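Local coordinates for periplasmic divalent cation tolerance protein (Synechococcus elongatus, PDB 6GDX), which is a trimeric PII-like protein that may bind copper, though carrying or signalling small molecules seems a likelier role than heavy-metal tolerance, at residues T38-E43 and T81-S86; L33-T38 and S86-V91. One frame throughout, in Å; residues are numbered along the deposited sequence.

Interaction 1. Residues T38-E43 and T81-S86; sequences TTVSTE and TEQQMS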
loop_
_atom_site.group_PDB
_atom_site.type_symbol
_atom_site.label_atom_id
_atom_site.label_comp_id
_atom_site.label_asym_id
_atom_site.label_seq_id
_atom_site.Cartn_x
_atom_site.Cartn_y
_atom_site.Cartn_z
ATOM N N THR B 38 -5.175 -4.683 -7.459
ATOM C CA THR B 38 -5.333 -6.009 -8.040
ATOM C C THR B 38 -3.943 -6.551 -8.390
ATOM O O THR B 38 -2.948 -5.826 -8.283
ATOM C CB THR B 38 -6.263 -5.994 -9.257
ATOM O OG1 THR B 38 -6.558 -7.339 -9.654
ATOM C CG2 THR B 38 -5.693 -5.239 -10.409
ATOM N N THR B 39 -3.870 -7.815 -8.784
ATOM C CA THR B 39 -2.610 -8.412 -9.242
ATOM C C THR B 39 -2.837 -9.084 -10.573
ATOM O O THR B 39 -3.938 -9.517 -10.899
ATOM C CB THR B 39 -2.042 -9.420 -8.239
ATOM O OG1 THR B 39 -2.900 -10.543 -8.169
ATOM C CG2 THR B 39 -1.860 -8.819 -6.871
ATOM N N VAL B 40 -1.746 -9.177 -11.346
ATOM C CA VAL B 40 -1.688 -10.011 -12.540
ATOM C C VAL B 40 -0.397 -10.826 -12.462
ATOM O O VAL B 40 0.405 -10.656 -11.541
ATOM C CB VAL B 40 -1.733 -9.170 -13.832
ATOM C CG1 VAL B 40 -3.014 -8.388 -13.919
ATOM C CG2 VAL B 40 -0.533 -8.237 -13.935
ATOM N N SER B 41 -0.194 -11.738 -13.410
ATOM C CA SER B 41 0.955 -12.622 -13.314
ATOM C C SER B 41 2.261 -11.999 -13.800
ATOM O O SER B 41 3.275 -12.145 -13.123
ATOM C CB SER B 41 0.699 -13.920 -14.076
ATOM O OG SER B 41 1.818 -14.773 -14.017
ATOM N N THR B 42 2.248 -11.323 -14.954
ATOM C CA THR B 42 3.494 -10.896 -15.600
ATOM C C THR B 42 3.583 -9.392 -15.758
ATOM O O THR B 42 2.569 -8.667 -15.776
ATOM C CB THR B 42 3.680 -11.528 -16.991
ATOM O OG1 THR B 42 2.720 -10.942 -17.855
ATOM C CG2 THR B 42 3.517 -13.055 -16.951
ATOM N N GLU B 43 4.808 -8.912 -15.859
ATOM C CA GLU B 43 5.094 -7.521 -16.141
ATOM C C GLU B 43 4.420 -7.062 -17.425
ATOM O O GLU B 43 3.824 -5.995 -17.440
ATOM C CB GLU B 43 6.589 -7.303 -16.156
ATOM C CG GLU B 43 6.992 -5.878 -16.429
ATOM C CD GLU B 43 8.493 -5.702 -16.490
ATOM O OE1 GLU B 43 8.960 -4.679 -16.023
ATOM O OE2 GLU B 43 9.231 -6.558 -17.034
ATOM N N THR B 81 5.105 -15.546 -8.420
ATOM C CA THR B 81 5.404 -14.154 -8.743
ATOM C C THR B 81 4.212 -13.519 -9.390
ATOM O O THR B 81 3.516 -14.123 -10.213
ATOM C CB THR B 81 6.616 -14.057 -9.666
ATOM O OG1 THR B 81 6.381 -14.837 -10.829
ATOM C CG2 THR B 81 7.846 -14.513 -8.947
ATOM N N GLU B 82 3.957 -12.285 -9.002
ATOM C CA GLU B 82 2.853 -11.494 -9.545
ATOM C C GLU B 82 3.305 -10.052 -9.635
ATOM O O GLU B 82 4.389 -9.666 -9.186
ATOM C CB GLU B 82 1.588 -11.634 -8.704
ATOM C CG GLU B 82 0.935 -12.995 -8.747
ATOM C CD GLU B 82 -0.471 -13.012 -8.175
ATOM O OE1 GLU B 82 -0.681 -12.347 -7.165
ATOM O OE2 GLU B 82 -1.359 -13.715 -8.752
ATOM N N GLN B 83 2.447 -9.245 -10.254
ATOM C CA GLN B 83 2.631 -7.801 -10.283
ATOM C C GLN B 83 1.473 -7.211 -9.512
ATOM O O GLN B 83 0.304 -7.426 -9.878
ATOM C CB GLN B 83 2.590 -7.275 -11.708
ATOM C CG GLN B 83 3.680 -7.891 -12.593
ATOM C CD GLN B 83 5.061 -7.348 -12.306
ATOM O OE1 GLN B 83 5.239 -6.155 -12.097
ATOM N NE2 GLN B 83 6.050 -8.210 -12.320
ATOM N N GLN B 84 1.763 -6.453 -8.464
ATOM C CA GLN B 84 0.750 -5.689 -7.763
ATOM C C GLN B 84 0.474 -4.418 -8.548
ATOM O O GLN B 84 1.399 -3.659 -8.865
ATOM C CB GLN B 84 1.238 -5.325 -6.356
ATOM C CG GLN B 84 0.252 -4.527 -5.518
ATOM C CD GLN B 84 -0.898 -5.389 -5.090
ATOM O OE1 GLN B 84 -0.684 -6.378 -4.386
ATOM N NE2 GLN B 84 -2.112 -5.076 -5.530
ATOM N N MET B 85 -0.787 -4.141 -8.780
ATOM C CA MET B 85 -1.228 -2.940 -9.457
ATOM C C MET B 85 -2.064 -2.077 -8.537
ATOM O O MET B 85 -2.854 -2.607 -7.737
ATOM C CB MET B 85 -2.032 -3.318 -10.694
ATOM C CG MET B 85 -1.286 -4.248 -11.615
ATOM S SD MET B 85 -2.181 -4.606 -13.163
ATOM C CE MET B 85 -2.060 -3.008 -13.943
ATOM N N SER B 86 -1.869 -0.776 -8.622
ATOM C CA SER B 86 -2.642 0.201 -7.872
ATOM C C SER B 86 -3.160 1.241 -8.842
ATOM O O SER B 86 -2.375 2.005 -9.425
ATOM C CB SER B 86 -1.774 0.843 -6.807
ATOM O OG SER B 86 -2.430 1.917 -6.199
HETATM O O HOH W 1 5.612 -11.025 -12.245
HETATM O O HOH W 2 4.523 -14.457 -12.657
HETATM O O HOH W 3 2.198 -15.759 -11.403
#
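Thr38 and Met85 pair as antiparallel partners, Thr38 N giving to Met85 O at 3.1 Å and Met85 N to Thr38 O at 2.8 Å. Two residues on, Val40 and Gln83 repeat the reciprocal pair, with Gln83 N 2.8 Å from Val40 O. Between them sits the non-hydrogen-bonded pair Thr39 and Gln84, where the CA of Thr39 makes a CA-H...O contact with Gln83 O. The Gln84 amide finds its main partner in Glu111. On the face of Val40, Gln83 and Met85, Met85 SD lies 3.9 Å from Val40 CG1, against helix 43-55.

Glu82 reaches the other strand with its carboxylate: OE1 comes within 3.0 Å of Thr39 OG1. Thr39 OG1 stands between backbone N and carbonyl carbon (chi1 67°), which turns it to that oxygen. Ser69 OG bonds Glu82 OE1, and Tyr107 OH bonds OE2, so both carboxylate oxygens of this buried group are engaged; a bound Bis-Tris adds a weak bond to OE2.

Past Val40 the direct backbone pairing ends and waters bridge the two chain segments. Ser41 O accepts from two waters: one also takes the Gln83 amide, NE2 lying 2.8 Å from it, and the other donates to Thr81 O and accepts from Thr81 OG1. Thr42 OG1 caps the helix through Glu45 N. This is the strand end and helix N-cap of a ferredoxin-like beta-alpha-beta unit, beside a bound Bis-Tris that may mark a small-molecule pocket.

Interaction 2. Residues L33-T38 and S86-V91; sequences LRLLLT and SFKTTV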
loop_
_atom_site.group_PDB
_atom_site.type_symbol
_atom_site.label_atom_id
_atom_site.label_comp_id
_atom_site.label_asym_id
_atom_site.label_seq_id
_atom_site.Cartn_x
_atom_site.Cartn_y
_atom_site.Cartn_z
ATOM N N LEU B 33 -11.639 10.097 -3.740
ATOM C CA LEU B 33 -10.523 9.393 -4.422
ATOM C C LEU B 33 -10.523 7.934 -4.000
ATOM O O LEU B 33 -10.939 7.592 -2.882
ATOM C CB LEU B 33 -9.214 10.069 -4.074
ATOM C CG LEU B 33 -9.117 11.553 -4.416
ATOM C CD1 LEU B 33 -7.727 12.060 -4.068
ATOM C CD2 LEU B 33 -9.484 11.875 -5.861
ATOM N N ARG B 34 -10.018 7.080 -4.875
ATOM C CA ARG B 34 -10.002 5.645 -4.635
ATOM C C ARG B 34 -8.729 5.049 -5.187
ATOM O O ARG B 34 -8.226 5.484 -6.236
ATOM C CB ARG B 34 -11.179 4.944 -5.299
ATOM C CG ARG B 34 -12.547 5.352 -4.811
ATOM C CD ARG B 34 -12.804 4.826 -3.408
ATOM N NE ARG B 34 -14.165 5.079 -2.945
ATOM C CZ ARG B 34 -14.579 6.225 -2.422
ATOM N NH1 ARG B 34 -13.783 7.282 -2.347
ATOM N NH2 ARG B 34 -15.842 6.314 -1.985
ATOM N N LEU B 35 -8.231 4.026 -4.490
ATOM C CA LEU B 35 -7.120 3.182 -4.982
ATOM C C LEU B 35 -7.659 1.782 -5.143
ATOM O O LEU B 35 -8.039 1.145 -4.148
ATOM C CB LEU B 35 -5.980 3.146 -3.989
ATOM C CG LEU B 35 -5.307 4.442 -3.631
ATOM C CD1 LEU B 35 -4.292 4.251 -2.504
ATOM C CD2 LEU B 35 -4.655 5.069 -4.844
ATOM N N LEU B 36 -7.685 1.262 -6.352
ATOM C CA LEU B 36 -8.092 -0.115 -6.589
ATOM C C LEU B 36 -6.836 -0.950 -6.733
ATOM O O LEU B 36 -5.980 -0.670 -7.591
ATOM C CB LEU B 36 -9.019 -0.213 -7.786
ATOM C CG LEU B 36 -9.543 -1.614 -8.078
ATOM C CD1 LEU B 36 -10.906 -1.539 -8.765
ATOM C CD2 LEU B 36 -8.614 -2.474 -8.911
ATOM N N LEU B 37 -6.745 -1.996 -5.913
ATOM C CA LEU B 37 -5.601 -2.909 -5.901
ATOM C C LEU B 37 -5.981 -4.225 -6.512
ATOM O O LEU B 37 -7.011 -4.825 -6.142
ATOM C CB LEU B 37 -5.157 -3.138 -4.451
ATOM C CG LEU B 37 -4.904 -1.888 -3.614
ATOM C CD1 LEU B 37 -4.542 -2.295 -2.189
ATOM C CD2 LEU B 37 -3.914 -0.943 -4.233
ATOM N N THR B 38 -5.175 -4.683 -7.459
ATOM C CA THR B 38 -5.333 -6.009 -8.040
ATOM C C THR B 38 -3.943 -6.551 -8.390
ATOM O O THR B 38 -2.948 -5.826 -8.283
ATOM C CB THR B 38 -6.263 -5.994 -9.257
ATOM O OG1 THR B 38 -6.558 -7.339 -9.654
ATOM C CG2 THR B 38 -5.693 -5.239 -10.409
ATOM N N SER B 86 -1.869 -0.776 -8.622
ATOM C CA SER B 86 -2.642 0.201 -7.872
ATOM C C SER B 86 -3.160 1.241 -8.842
ATOM O O SER B 86 -2.375 2.005 -9.425
ATOM C CB SER B 86 -1.774 0.843 -6.807
ATOM O OG SER B 86 -2.430 1.917 -6.199
ATOM N N PHE B 87 -4.457 1.255 -9.025
ATOM C CA PHE B 87 -5.147 2.157 -9.941
ATOM C C PHE B 87 -5.674 3.339 -9.135
ATOM O O PHE B 87 -6.477 3.175 -8.199
ATOM C CB PHE B 87 -6.349 1.474 -10.609
ATOM C CG PHE B 87 -6.007 0.345 -11.553
ATOM C CD1 PHE B 87 -5.588 -0.899 -11.088
ATOM C CD2 PHE B 87 -6.145 0.507 -12.915
ATOM C CE1 PHE B 87 -5.280 -1.917 -11.963
ATOM C CE2 PHE B 87 -5.853 -0.522 -13.799
ATOM C CZ PHE B 87 -5.452 -1.747 -13.324
ATOM N N LYS B 88 -5.252 4.542 -9.506
ATOM C CA LYS B 88 -5.713 5.783 -8.864
ATOM C C LYS B 88 -6.879 6.317 -9.661
ATOM O O LYS B 88 -6.733 6.651 -10.867
ATOM C CB LYS B 88 -4.620 6.843 -8.877
ATOM C CG LYS B 88 -3.549 6.708 -7.869
ATOM C CD LYS B 88 -2.779 5.441 -8.017
ATOM C CE LYS B 88 -1.478 5.536 -7.268
ATOM N NZ LYS B 88 -0.807 4.219 -7.251
ATOM N N THR B 89 -8.033 6.428 -9.023
ATOM C CA THR B 89 -9.252 6.859 -9.709
ATOM C C THR B 89 -10.144 7.608 -8.760
ATOM O O THR B 89 -9.780 7.911 -7.628
ATOM C CB THR B 89 -9.910 5.621 -10.362
ATOM O OG1 THR B 89 -10.870 6.033 -11.314
ATOM C CG2 THR B 89 -10.525 4.649 -9.364
ATOM N N THR B 90 -11.329 7.935 -9.243
ATOM C CA THR B 90 -12.330 8.602 -8.422
ATOM C C THR B 90 -13.453 7.642 -8.124
ATOM O O THR B 90 -13.665 6.644 -8.798
ATOM C CB THR B 90 -12.934 9.788 -9.168
ATOM O OG1 THR B 90 -13.546 9.305 -10.369
ATOM C CG2 THR B 90 -11.908 10.871 -9.502
ATOM N N VAL B 91 -14.257 7.984 -7.118
ATOM C CA VAL B 91 -15.418 7.161 -6.816
ATOM C C VAL B 91 -16.349 7.106 -8.019
ATOM O O VAL B 91 -16.984 6.074 -8.257
ATOM C CB VAL B 91 -16.131 7.631 -5.539
ATOM C CG1 VAL B 91 -16.693 9.027 -5.690
ATOM C CG2 VAL B 91 -17.193 6.608 -5.144
#
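Arg34 lays its guanidinium against Val91, whose CB stands 3.7 Å above the plane over the centre of the group, with CG2 3.4 Å from NH2. The arginine chain bends at chi2 (-71°), which brings it alongside the valine. In the plane of the group, NH1 gives a bond to Leu33 O at 2.9 Å, approaching from above the carbonyl plane; Ala31 O is a second acceptor for NH1. Were Arg34 cut back to an alanine, Val91 would probably lose its flat cover and both carbonyls this donor.

Farther along the same face, Leu36 and Phe87 run side by side, Leu36 CD2 reaching Phe87 CD1 at 4.0 Å. The Leu36 carbonyl oxygen lies at the ring edge, in its plane, while Thr38 CG2 meets Phe87 CE1 obliquely at 3.7 Å. On the other face, Leu35 CD2 presses on the aliphatic chain of Lys88, 3.6 Å from its CG. That chain folds back at chi2, and its NZ bonds Ser86 OG at 3.0 Å.

These side chains are carried by the backbone ladder. Arg34 and Thr89 exchange two bonds, as do Leu36 and Phe87, the bond from Phe87 N to Leu36 O being almost straight at 177°. Helix 91-104 covers Leu36 and Phe87 with Leu94, Leu101 and Leu97, and Leu113 of a second subunit packs on Leu33 and Leu35. The chemistry is therefore divided: main-chain bonds fix the register, and an apolar filling joins sheet to helix, with the Arg34 guanidinium held by the carbonyls of Leu33 and Ala31 and the Lys88 amine by Ser86.

Overall arrangement
Interactions 1 and 2 are successive lengths of one antiparallel ladder between strands 33-40 and 76-90, their centres about 15 Å apart. Thr38 and Ser86 belong to both, and at the junction Gln84 NE2 of interaction 1 lies 3.8 Å from Leu37 CB of interaction 2. Interaction 2 is the more central, about 5 Å from the centre of the chain against about 10 Å for interaction 1, and packs against both other subunits, whereas interaction 1 reaches one of them through a weak bond from Glu43. Interaction 1 carries the ladder outward to the bound Bis-Tris, about 3 Å from the side chain of Glu82. The molecule probably came from the crystallisation liquor, but it may mark a pocket for a small ligand.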